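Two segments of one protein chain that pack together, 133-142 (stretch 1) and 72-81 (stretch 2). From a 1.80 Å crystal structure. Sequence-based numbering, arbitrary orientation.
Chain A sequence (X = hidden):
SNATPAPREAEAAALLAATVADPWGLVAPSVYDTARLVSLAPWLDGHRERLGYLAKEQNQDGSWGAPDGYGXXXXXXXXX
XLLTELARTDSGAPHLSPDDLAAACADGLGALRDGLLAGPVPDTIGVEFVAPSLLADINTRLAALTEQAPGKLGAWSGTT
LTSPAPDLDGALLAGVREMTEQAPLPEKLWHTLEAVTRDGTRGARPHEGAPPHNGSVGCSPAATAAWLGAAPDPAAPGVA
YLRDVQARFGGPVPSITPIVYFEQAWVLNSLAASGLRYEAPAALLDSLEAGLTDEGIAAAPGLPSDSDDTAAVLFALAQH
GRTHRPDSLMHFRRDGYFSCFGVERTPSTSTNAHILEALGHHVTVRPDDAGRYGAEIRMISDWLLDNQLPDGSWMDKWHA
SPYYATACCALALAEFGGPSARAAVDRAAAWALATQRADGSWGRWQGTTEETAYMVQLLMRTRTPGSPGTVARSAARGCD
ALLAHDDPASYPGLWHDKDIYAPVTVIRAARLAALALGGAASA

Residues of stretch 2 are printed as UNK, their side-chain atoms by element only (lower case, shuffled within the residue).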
ATOM      1  N   SER A 133      11.365   1.441 -17.013  1.00 18.75           N
ATOM      2  CA  SER A 133      10.702   2.481 -17.767  1.00 18.18           C
ATOM      3  C   SER A 133      11.273   3.865 -17.475  1.00 18.79           C
ATOM      4  O   SER A 133      11.587   4.645 -18.381  1.00 19.33           O
ATOM      5  CB  SER A 133       9.201   2.453 -17.493  1.00 19.54           C
ATOM      6  OG  SER A 133       8.583   3.366 -18.359  1.00 21.70           O
ATOM      7  N   LEU A 134      11.438   4.162 -16.198  1.00 17.80           N
ATOM      8  CA  LEU A 134      11.914   5.475 -15.772  1.00 18.02           C
ATOM      9  C   LEU A 134      13.392   5.680 -16.085  1.00 18.22           C
ATOM     10  O   LEU A 134      13.819   6.775 -16.511  1.00 17.79           O
ATOM     11  CB  LEU A 134      11.682   5.638 -14.268  1.00 17.24           C
ATOM     12  CG  LEU A 134      10.200   5.840 -13.940  1.00 17.33           C
ATOM     13  CD1 LEU A 134       9.951   5.718 -12.470  1.00 17.31           C
ATOM     14  CD2 LEU A 134       9.664   7.173 -14.467  1.00 17.47           C
ATOM     15  N   LEU A 135      14.172   4.633 -15.851  1.00 17.48           N
ATOM     16  CA  LEU A 135      15.597   4.675 -16.159  1.00 18.71           C
ATOM     17  C   LEU A 135      15.840   4.993 -17.650  1.00 19.09           C
ATOM     18  O   LEU A 135      16.684   5.834 -17.969  1.00 19.10           O
ATOM     19  CB  LEU A 135      16.267   3.368 -15.762  1.00 19.62           C
ATOM     20  CG  LEU A 135      17.785   3.293 -15.960  1.00 21.97           C
ATOM     21  CD1 LEU A 135      18.464   4.398 -15.203  1.00 22.83           C
ATOM     22  CD2 LEU A 135      18.331   1.957 -15.485  1.00 23.84           C
ATOM     23  N   ALA A 136      15.084   4.346 -18.550  1.00 18.42           N
ATOM     24  CA  ALA A 136      15.192   4.628 -19.987  1.00 19.71           C
ATOM     25  C   ALA A 136      14.803   6.073 -20.300  1.00 20.25           C
ATOM     26  O   ALA A 136      15.490   6.729 -21.087  1.00 19.96           O
ATOM     27  CB  ALA A 136      14.345   3.658 -20.817  1.00 20.80           C
ATOM     28  N   ASP A 137      13.748   6.595 -19.668  1.00 18.97           N
ATOM     29  CA  ASP A 137      13.353   7.988 -19.930  1.00 20.09           C
ATOM     30  C   ASP A 137      14.389   8.964 -19.392  1.00 19.74           C
ATOM     31  O   ASP A 137      14.682   9.980 -20.036  1.00 20.16           O
ATOM     32  CB  ASP A 137      11.970   8.299 -19.348  1.00 20.85           C
ATOM     33  CG  ASP A 137      10.824   7.775 -20.229  1.00 23.47           C
ATOM     34  OD1 ASP A 137      11.065   7.478 -21.426  1.00 26.74           O
ATOM     35  OD2 ASP A 137       9.681   7.715 -19.738  1.00 25.89           O
ATOM     36  N   ILE A 138      14.958   8.650 -18.234  1.00 18.28           N
ATOM     37  CA  ILE A 138      16.053   9.475 -17.682  1.00 18.23           C
ATOM     38  C   ILE A 138      17.227   9.510 -18.663  1.00 19.41           C
ATOM     39  O   ILE A 138      17.714  10.577 -19.029  1.00 19.19           O
ATOM     40  CB  ILE A 138      16.519   8.972 -16.308  1.00 17.56           C
ATOM     41  CG1 ILE A 138      15.426   9.268 -15.269  1.00 16.97           C
ATOM     42  CG2 ILE A 138      17.841   9.650 -15.905  1.00 17.95           C
ATOM     43  CD1 ILE A 138      15.648   8.554 -13.946  1.00 17.15           C
ATOM     44  N   ASN A 139      17.629   8.352 -19.157  1.00 19.56           N
ATOM     45  CA  ASN A 139      18.745   8.319 -20.078  1.00 20.37           C
ATOM     46  C   ASN A 139      18.462   9.087 -21.370  1.00 20.59           C
ATOM     47  O   ASN A 139      19.339   9.771 -21.876  1.00 21.32           O
ATOM     48  CB  ASN A 139      19.189   6.881 -20.349  1.00 20.96           C
ATOM     49  CG  ASN A 139      19.978   6.326 -19.205  1.00 21.54           C
ATOM     50  OD1 ASN A 139      20.708   7.074 -18.537  1.00 22.75           O
ATOM     51  ND2 ASN A 139      19.857   5.022 -18.956  1.00 21.20           N
ATOM     52  N   THR A 140      17.229   9.025 -21.849  1.00 20.18           N
ATOM     53  CA  THR A 140      16.825   9.829 -22.997  1.00 21.81           C
ATOM     54  C   THR A 140      16.977  11.312 -22.727  1.00 22.42           C
ATOM     55  O   THR A 140      17.539  12.061 -23.569  1.00 22.09           O
ATOM     56  CB  THR A 140      15.388   9.458 -23.432  1.00 21.57           C
ATOM     57  OG1 THR A 140      15.404   8.089 -23.854  1.00 22.66           O
ATOM     58  CG2 THR A 140      14.915  10.320 -24.563  1.00 23.70           C
ATOM     59  N   ARG A 141      16.511  11.753 -21.558  1.00 22.07           N
ATOM     60  CA  ARG A 141      16.632  13.154 -21.181  1.00 22.92           C
ATOM     61  C   ARG A 141      18.086  13.582 -21.005  1.00 22.64           C
ATOM     62  O   ARG A 141      18.444  14.691 -21.391  1.00 23.87           O
ATOM     63  CB  ARG A 141      15.868  13.457 -19.897  1.00 23.44           C
ATOM     64  CG  ARG A 141      14.377  13.199 -19.987  1.00 25.42           C
ATOM     65  CD  ARG A 141      13.654  14.288 -20.715  1.00 29.62           C
ATOM     66  NE  ARG A 141      12.223  13.991 -20.742  1.00 35.21           N
ATOM     67  CZ  ARG A 141      11.342  14.645 -21.498  1.00 40.92           C
ATOM     68  NH1 ARG A 141      11.734  15.647 -22.304  1.00 42.56           N
ATOM     69  NH2 ARG A 141      10.061  14.283 -21.459  1.00 42.79           N
ATOM     70  N   LEU A 142      18.916  12.707 -20.431  1.00 21.28           N
ATOM     71  CA  LEU A 142      20.338  13.008 -20.248  1.00 21.97           C
ATOM     72  C   LEU A 142      21.059  13.186 -21.573  1.00 23.62           C
ATOM     73  O   LEU A 142      21.949  14.058 -21.706  1.00 23.88           O
ATOM     74  CB  LEU A 142      21.035  11.909 -19.436  1.00 21.23           C
ATOM     75  CG  LEU A 142      20.605  11.825 -17.971  1.00 20.43           C
ATOM     76  CD1 LEU A 142      21.275  10.656 -17.261  1.00 20.33           C
ATOM     77  CD2 LEU A 142      20.893  13.105 -17.216  1.00 20.95           C
ATOM     78  N   UNK A  72      14.795   3.765  -4.465  1.00 14.09           N
ATOM     79  CA  UNK A  72      15.129   3.642  -5.900  1.00 14.94           C
ATOM     80  C   UNK A  72      13.953   4.083  -6.786  1.00 14.71           C
ATOM     81  O   UNK A  72      14.085   4.998  -7.629  1.00 13.69           O
ATOM     82  c   UNK A  72      15.557   2.216  -6.241  1.00 16.12           C
ATOM     83  c   UNK A  72      16.223   0.478  -7.919  1.00 17.97           C
ATOM     84  c   UNK A  72      16.838   2.870  -8.319  1.00 18.08           C
ATOM     85  c   UNK A  72      15.807   1.923  -7.737  1.00 16.96           C
ATOM     86  N   UNK A  73      12.782   3.472  -6.584  1.00 14.93           N
ATOM     87  CA  UNK A  73      11.640   3.851  -7.426  1.00 14.84           C
ATOM     88  C   UNK A  73      11.221   5.335  -7.309  1.00 14.88           C
ATOM     89  O   UNK A  73      11.082   6.042  -8.328  1.00 14.76           O
ATOM     90  c   UNK A  73       9.184   3.492  -7.790  1.00 15.10           C
ATOM     91  c   UNK A  73      10.451   2.910  -7.206  1.00 15.59           C
ATOM     92  c   UNK A  73      10.782   1.527  -7.780  1.00 16.38           C
ATOM     93  N   UNK A  74      11.032   5.847  -6.075  1.00 15.24           N
ATOM     94  CA  UNK A  74      10.641   7.249  -6.046  1.00 15.43           C
ATOM     95  C   UNK A  74      11.717   8.238  -6.538  1.00 15.09           C
ATOM     96  O   UNK A  74      11.357   9.295  -7.103  1.00 14.25           O
ATOM     97  c   UNK A  74      10.297   7.486  -4.573  1.00 15.72           C
ATOM     98  c   UNK A  74      11.010   5.241  -4.752  1.00 15.74           C
ATOM     99  c   UNK A  74      11.000   6.418  -3.835  1.00 15.81           C
ATOM    100  N   UNK A  75      12.991   7.906  -6.370  1.00 14.82           N
ATOM    101  CA  UNK A  75      14.075   8.774  -6.868  1.00 14.98           C
ATOM    102  C   UNK A  75      14.069   8.764  -8.387  1.00 14.94           C
ATOM    103  O   UNK A  75      14.144   9.833  -9.062  1.00 14.68           O
ATOM    104  o   UNK A  75      15.402   8.448  -4.858  1.00 14.56           O
ATOM    105  c   UNK A  75      16.535   9.340  -6.800  1.00 16.00           C
ATOM    106  c   UNK A  75      15.450   8.384  -6.283  1.00 15.21           C
ATOM    107  N   UNK A  76      13.924   7.579  -8.959  1.00 15.31           N
ATOM    108  CA  UNK A  76      13.734   7.483 -10.420  1.00 15.70           C
ATOM    109  C   UNK A  76      12.573   8.357 -10.908  1.00 14.80           C
ATOM    110  O   UNK A  76      12.730   9.111 -11.877  1.00 13.76           O
ATOM    111  c   UNK A  76      14.795   5.142 -10.845  1.00 16.92           C
ATOM    112  c   UNK A  76      14.326   3.713 -11.045  1.00 17.20           C
ATOM    113  c   UNK A  76      13.539   6.040 -10.880  1.00 16.04           C
ATOM    114  c   UNK A  76      15.822   5.584 -11.881  1.00 17.49           C
ATOM    115  N   UNK A  77      11.416   8.266 -10.227  1.00 14.72           N
ATOM    116  CA  UNK A  77      10.251   9.032 -10.640  1.00 15.19           C
ATOM    117  C   UNK A  77      10.493  10.542 -10.537  1.00 14.25           C
ATOM    118  O   UNK A  77      10.173  11.287 -11.448  1.00 15.39           O
ATOM    119  c   UNK A  77       9.036   8.652  -9.803  1.00 15.17           C
ATOM    120  o   UNK A  77       7.860   9.202 -10.369  1.00 15.02           O
ATOM    121  N   UNK A  78      11.068  10.974  -9.416  1.00 15.07           N
ATOM    122  CA  UNK A  78      11.352  12.397  -9.196  1.00 15.04           C
ATOM    123  C   UNK A  78      12.367  12.959 -10.182  1.00 15.21           C
ATOM    124  O   UNK A  78      12.149  14.048 -10.792  1.00 15.92           O
ATOM    125  c   UNK A  78      11.828  12.616  -7.767  1.00 14.96           C
ATOM    126  N   UNK A  79      13.461  12.231 -10.370  1.00 15.04           N
ATOM    127  CA  UNK A  79      14.492  12.669 -11.305  1.00 16.74           C
ATOM    128  C   UNK A  79      13.952  12.769 -12.738  1.00 17.21           C
ATOM    129  O   UNK A  79      14.163  13.800 -13.447  1.00 18.05           O
ATOM    130  c   UNK A  79      15.745  11.772 -11.214  1.00 16.76           C
ATOM    131  c   UNK A  79      16.431  11.960  -9.870  1.00 16.76           C
ATOM    132  c   UNK A  79      16.704  12.019 -12.374  1.00 17.61           C
ATOM    133  N   UNK A  80      13.216  11.743 -13.164  1.00 17.25           N
ATOM    134  CA  UNK A  80      12.633  11.784 -14.498  1.00 17.53           C
ATOM    135  C   UNK A  80      11.689  12.989 -14.647  1.00 17.03           C
ATOM    136  O   UNK A  80      11.741  13.704 -15.684  1.00 17.01           O
ATOM    137  o   UNK A  80      10.424  11.441 -18.027  1.00 21.46           O
ATOM    138  o   UNK A  80       9.477  11.357 -16.023  1.00 19.86           O
ATOM    139  c   UNK A  80      11.909  10.478 -14.828  1.00 17.92           C
ATOM    140  c   UNK A  80      11.621  10.303 -16.321  1.00 19.32           C
ATOM    141  c   UNK A  80      10.425  11.081 -16.817  1.00 19.60           C
ATOM    142  N   UNK A  81      10.856  13.236 -13.630  1.00 16.25           N
ATOM    143  CA  UNK A  81       9.911  14.351 -13.665  1.00 16.79           C
ATOM    144  C   UNK A  81      10.644  15.680 -13.741  1.00 17.85           C
ATOM    145  O   UNK A  81      10.251  16.586 -14.526  1.00 17.06           O
ATOM    146  c   UNK A  81       8.998  14.325 -12.475  1.00 16.47           C
TER

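Position 72 carries four carbons, forked at the second, and none comes within reach of stretch 1. An unbranched CB followed by a fork is leucine, L72, an apolar residue suited to its buried site.

At position 73 one carbon carries two more. The CA-to-CB bond points sideways and the side chain makes no close contact with stretch 1, but the backbone O lies 4.3 Å from CD1 of L134. Branching at CB with carbon alone makes this V73, apolar as its buried site demands.

Position 74 has three carbons closing a ring onto its own backbone N, so it is proline, P74. Its CA-to-CB bond points away from stretch 1. Having no amide hydrogen to give, proline fits this early turn, where no backbone bond from its N is formed within the stretch.

At position 75 one carbon bears an oxygen and a carbon: threonine, T75. It makes no contact with stretch 1, and its buried hydroxyl is hydrogen-bonded to a residue just outside the stretch.

Position 76 again shows four carbons forked at the second, its CA-to-CB bond now directed toward stretch 1. Its CB lies 3.9 Å from CB of L134, and a terminal carbon approaches CD1 of I138. This is L76, whose CD2 is 3.6 Å from I138 CD1; a branched apolar chain can touch L134, L135 and I138 together.

Position 77 has one carbon and then one oxygen, hence serine, S77. Its CA-to-CB bond points away overall, yet L134 CD1 lies 4.1 Å from S77 CB and 3.7 Å from S77 N. The buried OG is hydrogen-bonded elsewhere in the structure.

A single carbon at position 78, its bond pointing away, identifies A78, compact and buried.

Position 79 has one carbon carrying two, one of them near I138. It is V79, and its CG1 meets I138 CD1 at 3.9 Å, adding an apolar surface beside L76.

At position 80 three carbons, too many for aspartate, end in two oxygens, and the chain lies among L134, D137, I138 and R141. This is glutamate, E80. Its CG packs 3.6 Å from D137 CB, and its OE2 lies 4.1 Å from R141 NE, near the guanidinium plane but beyond a salt bridge, and 4.2 Å from the like-charged D137 OD2. Both carboxylate oxygens are hydrogen-bonded elsewhere.

Position 81 has one carbon, its bond directed away: A81, small and buried.

The helices run in roughly the same direction, crossing at 32° with axes 9.2 Å apart at closest approach. L134 and E80 enter holes on the opposing helices, and L76 and I138 extend the apolar packing. No hydrogen bond joins the stretches.

Stretch 2, residues 72-81: LVPTLSAVEA
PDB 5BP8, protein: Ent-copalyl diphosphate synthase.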